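Local coordinates for CYTH domain-containing protein (Pyrococcus horikoshii, PDB 2EEN) that is of unknown function but, as a member of the CYTH family, probably binds triphosphate-containing compounds together with divalent metal ions in the tunnel of its beta barrel, at residues 3-7 and 149-154; 70-76 and 166-170. The contacts are given in a common frame with arbitrary orientation. Residues are numbered along the deposited sequence.

Contact 1: residues 3-7 and 149-154; sequences EVELK and AVEKLE
This is a buried, predominantly apolar strand-on-helix contact, joining the first strand of the CYTH fold to the helix 146-160 lying against the outer face of its antiparallel sheet. Residues 3-7 are extended, with phi from -75° (Val4) to -138° (Glu5) and psi from 103° (Glu3) to 147° (Leu6), whereas 149-154 is regular alpha-helix, as the bonds Leu153 N to Ala149 O and Glu154 N to Val150 O (both 2.8 Å) confirm. The two axes run in roughly the same direction, crossing at -37° with a closest approach of 8.5 Å. Register is set by CA pairs: Val4 CA to Val150 CA 6.7 Å, Leu6 CA to Glu154 CA 7.0 Å. Val4, with chi1 t, directs CG2 to Ala149 CB (3.9 Å) and CG1 to Val150 CG2 (3.6 Å) and Leu153 CD2 (4.2 Å). Leu6, an mt rotamer, lays CD1 on the helix backbone, 3.3 Å from Glu154 N and 3.5 Å from Val150 O, while its CD2 meets Val150 CG1 at 3.9 Å. About 290 Å² is buried in total. Glu5 points its CA-to-CB bond away from the helix, and Glu3 and Lys7 are out of its reach; together they spell the ExExK signature of CYTH proteins, whose glutamates probably bind metal and whose lysine probably binds phosphate, as in relatives. On the sheet side, Val4 and Leu6 make backbone hydrogen bonds to Thr138 and Ile136 of strand 131-139, and Leu153 packs on those same two residues, so the helix spans both neighbouring strands.

Contact 2: residues 70-76 and 166-170; sequences KIDEKSK and ERRSY
Lys70 opens the connection between strands 59-70 and 78-85, and its CE lies 3.1 Å from Arg167 NH2. The like-charged ends, Lys70 NZ and Arg167 NH2, stay 4.5 Å apart, the lysine being paired with Asp46. The chain then bends round the Arg167 guanidinium, which chi1 m, chi2 t and chi3 p carry into the loop. Asp72 O sits 2.8 Å from Arg167 NH2 over one face of the group, at an angle too poor for a hydrogen bond, while Asp72 OD2 accepts from Ser75 OG at 2.6 Å across the turn. Glu73 O comes within 2.7 Å of Arg167 NH1, and Ser75 O within 2.9 Å of Arg167 NE, so three loop carbonyls gather on the guanidinium's loop side. Lys76, where the backbones come nearest (CA to Arg167 CA 5.2 Å), lies along 166-170: CG is 3.5 Å from Arg167 CA, CD 3.2 Å from Glu166 O, and NZ donates to a water at 2.8 Å that Tyr170 N reaches weakly at 3.5 Å. Arg168 NE bridges Glu166 OE2 at 2.6 Å, while its NH1 forms a salt bridge with Glu176. Ser169 is the N-cap of helix 170-176, and Glu172 OE1 accepts from its backbone N, consistent with a capping box. The whole sets an arginine side chain against backbone carbonyls where a beta-hairpin connection packs on the segment leading into the C-terminal helix of the CYTH fold.

In the fold
Contacts 1 and 2 have centres 10 Å apart and touch directly, their segments alternating along the chain. Strand 3-7, part of contact 1, also touches both segments of contact 2: on its helix-facing side Leu6 CD2 reaches Lys74 O at 3.3 Å; through its backbone, Lys7 O meets Glu166 N at 2.8 Å in a probable hydrogen bond. On the other side Lys7 NZ lies 3.0 Å from Arg168 O and also 3.0 Å from Lys76 NZ, the latter a close pair of like charges. With Glu3 and Glu5 close to the acidic Glu80, Glu135 and Glu137, this crowding is consistent with the charged tunnel in which CYTH relatives bind triphosphate and metal.

Contact 1: residues 3-7 and 149-154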
loop_
_atom_site.group_PDB
_atom_site.type_symbol
_atom_site.label_atom_id
_atom_site.label_comp_id
_atom_site.label_asym_id
_atom_site.label_seq_id
_atom_site.Cartn_x
_atom_site.Cartn_y
_atom_site.Cartn_z
ATOM N N GLU A 3 13.026 -11.112 -10.241
ATOM C CA GLU A 3 14.014 -11.496 -9.246
ATOM C C GLU A 3 14.016 -13.014 -9.204
ATOM O O GLU A 3 13.108 -13.639 -8.655
ATOM C CB GLU A 3 13.646 -10.935 -7.870
ATOM C CG GLU A 3 14.698 -11.198 -6.800
ATOM C CD GLU A 3 14.318 -10.614 -5.451
ATOM O OE1 GLU A 3 13.221 -10.022 -5.339
ATOM O OE2 GLU A 3 15.121 -10.747 -4.502
ATOM N N VAL A 4 15.020 -13.609 -9.829
ATOM C CA VAL A 4 15.133 -15.053 -9.842
ATOM C C VAL A 4 15.615 -15.481 -8.471
ATOM O O VAL A 4 16.614 -14.969 -7.964
ATOM C CB VAL A 4 16.140 -15.509 -10.907
ATOM C CG1 VAL A 4 16.290 -17.019 -10.877
ATOM C CG2 VAL A 4 15.679 -15.029 -12.281
ATOM N N GLU A 5 14.904 -16.415 -7.855
ATOM C CA GLU A 5 15.300 -16.871 -6.540
ATOM C C GLU A 5 15.190 -18.375 -6.380
ATOM O O GLU A 5 14.232 -19.001 -6.848
ATOM C CB GLU A 5 14.462 -16.173 -5.462
ATOM C CG GLU A 5 14.780 -16.632 -4.041
ATOM C CD GLU A 5 14.194 -15.716 -2.977
ATOM O OE1 GLU A 5 14.722 -14.597 -2.795
ATOM O OE2 GLU A 5 13.203 -16.112 -2.326
ATOM N N LEU A 6 16.197 -18.938 -5.729
ATOM C CA LEU A 6 16.257 -20.360 -5.436
ATOM C C LEU A 6 16.522 -20.498 -3.950
ATOM O O LEU A 6 17.205 -19.668 -3.351
ATOM C CB LEU A 6 17.395 -21.042 -6.200
ATOM C CG LEU A 6 17.294 -21.201 -7.711
ATOM C CD1 LEU A 6 18.512 -21.977 -8.197
ATOM C CD2 LEU A 6 16.020 -21.936 -8.070
ATOM N N LYS A 7 15.983 -21.554 -3.356
ATOM C CA LYS A 7 16.166 -21.799 -1.939
ATOM C C LYS A 7 16.487 -23.261 -1.700
ATOM O O LYS A 7 15.971 -24.140 -2.392
ATOM C CB LYS A 7 14.896 -21.421 -1.169
ATOM C CG LYS A 7 14.933 -21.775 0.316
ATOM C CD LYS A 7 13.807 -21.088 1.090
ATOM C CE LYS A 7 12.435 -21.641 0.737
ATOM N NZ LYS A 7 11.356 -20.873 1.439
ATOM N N ALA A 149 19.433 -17.989 -15.672
ATOM C CA ALA A 149 19.773 -17.494 -14.341
ATOM C C ALA A 149 19.576 -18.575 -13.287
ATOM O O ALA A 149 20.389 -18.717 -12.379
ATOM C CB ALA A 149 18.926 -16.274 -13.997
ATOM N N VAL A 150 18.487 -19.327 -13.404
ATOM C CA VAL A 150 18.210 -20.387 -12.454
ATOM C C VAL A 150 19.339 -21.405 -12.488
ATOM O O VAL A 150 19.819 -21.841 -11.450
ATOM C CB VAL A 150 16.868 -21.092 -12.762
ATOM C CG1 VAL A 150 16.733 -22.353 -11.916
ATOM C CG2 VAL A 150 15.711 -20.142 -12.475
ATOM N N GLU A 151 19.774 -21.774 -13.688
ATOM C CA GLU A 151 20.854 -22.741 -13.826
ATOM C C GLU A 151 22.123 -22.213 -13.166
ATOM O O GLU A 151 22.826 -22.942 -12.466
ATOM C CB GLU A 151 21.117 -23.027 -15.307
ATOM C CG GLU A 151 19.888 -23.516 -16.058
ATOM C CD GLU A 151 20.179 -23.875 -17.503
ATOM O OE1 GLU A 151 20.833 -23.071 -18.201
ATOM O OE2 GLU A 151 19.745 -24.963 -17.944
ATOM N N LYS A 152 22.399 -20.933 -13.379
ATOM C CA LYS A 152 23.580 -20.304 -12.810
ATOM C C LYS A 152 23.522 -20.305 -11.286
ATOM O O LYS A 152 24.491 -20.660 -10.613
ATOM C CB LYS A 152 23.686 -18.871 -13.321
ATOM C CG LYS A 152 24.807 -18.077 -12.716
ATOM C CD LYS A 152 24.695 -16.631 -13.138
ATOM C CE LYS A 152 25.829 -15.821 -12.574
ATOM N NZ LYS A 152 27.140 -16.230 -13.156
ATOM N N LEU A 153 22.379 -19.908 -10.741
ATOM C CA LEU A 153 22.230 -19.864 -9.293
ATOM C C LEU A 153 22.192 -21.246 -8.656
ATOM O O LEU A 153 22.728 -21.448 -7.565
ATOM C CB LEU A 153 20.980 -19.065 -8.914
ATOM C CG LEU A 153 21.201 -17.561 -8.692
ATOM C CD1 LEU A 153 22.031 -16.957 -9.818
ATOM C CD2 LEU A 153 19.847 -16.870 -8.589
ATOM N N GLU A 154 21.565 -22.203 -9.335
ATOM C CA GLU A 154 21.500 -23.547 -8.794
ATOM C C GLU A 154 22.920 -24.089 -8.693
ATOM O O GLU A 154 23.269 -24.746 -7.720
ATOM C CB GLU A 154 20.660 -24.463 -9.686
ATOM C CG GLU A 154 20.313 -25.778 -9.012
ATOM C CD GLU A 154 19.572 -26.736 -9.922
ATOM O OE1 GLU A 154 18.623 -26.298 -10.608
ATOM O OE2 GLU A 154 19.931 -27.932 -9.940
#

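Contact 2: residues 70-76 and 166-170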
loop_
_atom_site.group_PDB
_atom_site.type_symbol
_atom_site.label_atom_id
_atom_site.label_comp_id
_atom_site.label_asym_id
_atom_site.label_seq_id
_atom_site.Cartn_x
_atom_site.Cartn_y
_atom_site.Cartn_z
ATOM N N LYS A 70 4.064 -18.236 -9.160
ATOM C CA LYS A 70 5.372 -18.666 -9.637
ATOM C C LYS A 70 5.218 -18.869 -11.138
ATOM O O LYS A 70 4.209 -19.411 -11.598
ATOM C CB LYS A 70 5.792 -19.980 -8.967
ATOM C CG LYS A 70 6.159 -19.842 -7.490
ATOM C CD LYS A 70 6.635 -21.165 -6.893
ATOM C CE LYS A 70 5.528 -22.213 -6.881
ATOM N NZ LYS A 70 4.340 -21.761 -6.103
ATOM N N ILE A 71 6.204 -18.425 -11.909
ATOM C CA ILE A 71 6.132 -18.576 -13.357
ATOM C C ILE A 71 7.162 -19.566 -13.877
ATOM O O ILE A 71 7.213 -19.849 -15.074
ATOM C CB ILE A 71 6.347 -17.234 -14.067
ATOM C CG1 ILE A 71 7.711 -16.654 -13.688
ATOM C CG2 ILE A 71 5.228 -16.271 -13.703
ATOM C CD1 ILE A 71 8.068 -15.397 -14.450
ATOM N N ASP A 72 7.964 -20.107 -12.968
ATOM C CA ASP A 72 9.013 -21.055 -13.332
ATOM C C ASP A 72 8.902 -22.341 -12.514
ATOM O O ASP A 72 8.727 -22.301 -11.297
ATOM C CB ASP A 72 10.381 -20.400 -13.109
ATOM C CG ASP A 72 11.532 -21.311 -13.473
ATOM O OD1 ASP A 72 11.575 -21.788 -14.627
ATOM O OD2 ASP A 72 12.397 -21.544 -12.604
ATOM N N GLU A 73 9.014 -23.483 -13.187
ATOM C CA GLU A 73 8.909 -24.779 -12.522
ATOM C C GLU A 73 10.169 -25.129 -11.737
ATOM O O GLU A 73 10.122 -25.928 -10.799
ATOM C CB GLU A 73 8.649 -25.886 -13.552
ATOM C CG GLU A 73 7.985 -25.413 -14.834
ATOM C CD GLU A 73 8.895 -24.534 -15.677
ATOM O OE1 GLU A 73 9.959 -25.023 -16.114
ATOM O OE2 GLU A 73 8.551 -23.353 -15.900
ATOM N N LYS A 74 11.290 -24.530 -12.123
ATOM C CA LYS A 74 12.570 -24.803 -11.479
ATOM C C LYS A 74 12.989 -23.806 -10.404
ATOM O O LYS A 74 14.073 -23.940 -9.834
ATOM C CB LYS A 74 13.679 -24.882 -12.529
ATOM C CG LYS A 74 13.751 -26.199 -13.291
ATOM C CD LYS A 74 12.632 -26.346 -14.300
ATOM C CE LYS A 74 12.904 -27.519 -15.229
ATOM N NZ LYS A 74 13.194 -28.767 -14.469
ATOM N N SER A 75 12.153 -22.811 -10.127
ATOM C CA SER A 75 12.517 -21.833 -9.111
ATOM C C SER A 75 11.286 -21.195 -8.451
ATOM O O SER A 75 10.145 -21.528 -8.729
ATOM C CB SER A 75 13.388 -20.758 -9.768
ATOM O OG SER A 75 12.570 -19.936 -10.599
ATOM N N LYS A 76 11.566 -20.275 -7.513
ATOM C CA LYS A 76 10.485 -19.569 -6.832
ATOM C C LYS A 76 10.240 -18.190 -7.460
ATOM O O LYS A 76 9.599 -17.319 -6.889
ATOM C CB LYS A 76 10.898 -19.383 -5.368
ATOM C CG LYS A 76 11.175 -20.707 -4.648
ATOM C CD LYS A 76 11.795 -20.490 -3.263
ATOM C CE LYS A 76 10.998 -19.496 -2.410
ATOM N NZ LYS A 76 11.671 -19.307 -1.129
ATOM N N GLU A 166 13.993 -26.114 -2.451
ATOM C CA GLU A 166 12.601 -25.953 -2.015
ATOM C C GLU A 166 11.931 -24.743 -2.683
ATOM O O GLU A 166 12.346 -23.600 -2.545
ATOM C CB GLU A 166 12.592 -25.773 -0.492
ATOM C CG GLU A 166 11.183 -25.560 0.059
ATOM C CD GLU A 166 10.387 -26.837 -0.102
ATOM O OE1 GLU A 166 10.663 -27.796 0.588
ATOM O OE2 GLU A 166 9.460 -26.848 -0.905
ATOM N N ARG A 167 10.869 -25.036 -3.468
ATOM C CA ARG A 167 10.127 -23.950 -4.103
ATOM C C ARG A 167 9.015 -23.424 -3.193
ATOM O O ARG A 167 8.392 -22.397 -3.446
ATOM C CB ARG A 167 9.483 -24.501 -5.382
ATOM C CG ARG A 167 10.443 -24.628 -6.562
ATOM C CD ARG A 167 9.711 -25.031 -7.844
ATOM N NE ARG A 167 8.731 -24.006 -8.190
ATOM C CZ ARG A 167 7.771 -24.285 -9.103
ATOM N NH1 ARG A 167 7.706 -25.475 -9.676
ATOM N NH2 ARG A 167 6.892 -23.334 -9.432
ATOM N N ARG A 168 8.701 -24.207 -2.146
ATOM C CA ARG A 168 7.687 -23.751 -1.210
ATOM C C ARG A 168 8.246 -22.646 -0.318
ATOM O O ARG A 168 9.373 -22.700 0.151
ATOM C CB ARG A 168 7.254 -24.931 -0.332
ATOM C CG ARG A 168 6.285 -25.892 -1.021
ATOM C CD ARG A 168 5.994 -27.119 -0.150
ATOM N NE ARG A 168 7.252 -27.750 0.236
ATOM C CZ ARG A 168 7.233 -28.829 1.056
ATOM N NH1 ARG A 168 6.092 -29.318 1.513
ATOM N NH2 ARG A 168 8.391 -29.404 1.389
ATOM N N SER A 169 7.416 -21.638 -0.113
ATOM C CA SER A 169 7.775 -20.500 0.711
ATOM C C SER A 169 7.804 -20.926 2.167
ATOM O O SER A 169 7.232 -21.958 2.542
ATOM C CB SER A 169 6.736 -19.400 0.544
ATOM O OG SER A 169 5.456 -19.869 0.941
ATOM N N TYR A 170 8.469 -20.131 2.994
ATOM C CA TYR A 170 8.514 -20.440 4.414
ATOM C C TYR A 170 7.085 -20.461 4.935
ATOM O O TYR A 170 6.740 -21.281 5.785
ATOM C CB TYR A 170 9.323 -19.390 5.172
ATOM C CG TYR A 170 10.783 -19.374 4.802
ATOM C CD1 TYR A 170 11.520 -20.560 4.753
ATOM C CD2 TYR A 170 11.436 -18.178 4.518
ATOM C CE1 TYR A 170 12.867 -20.552 4.429
ATOM C CE2 TYR A 170 12.785 -18.160 4.195
ATOM C CZ TYR A 170 13.494 -19.345 4.151
ATOM O OH TYR A 170 14.823 -19.322 3.824
HETATM O O HOH W 1 10.288 -18.022 0.934
#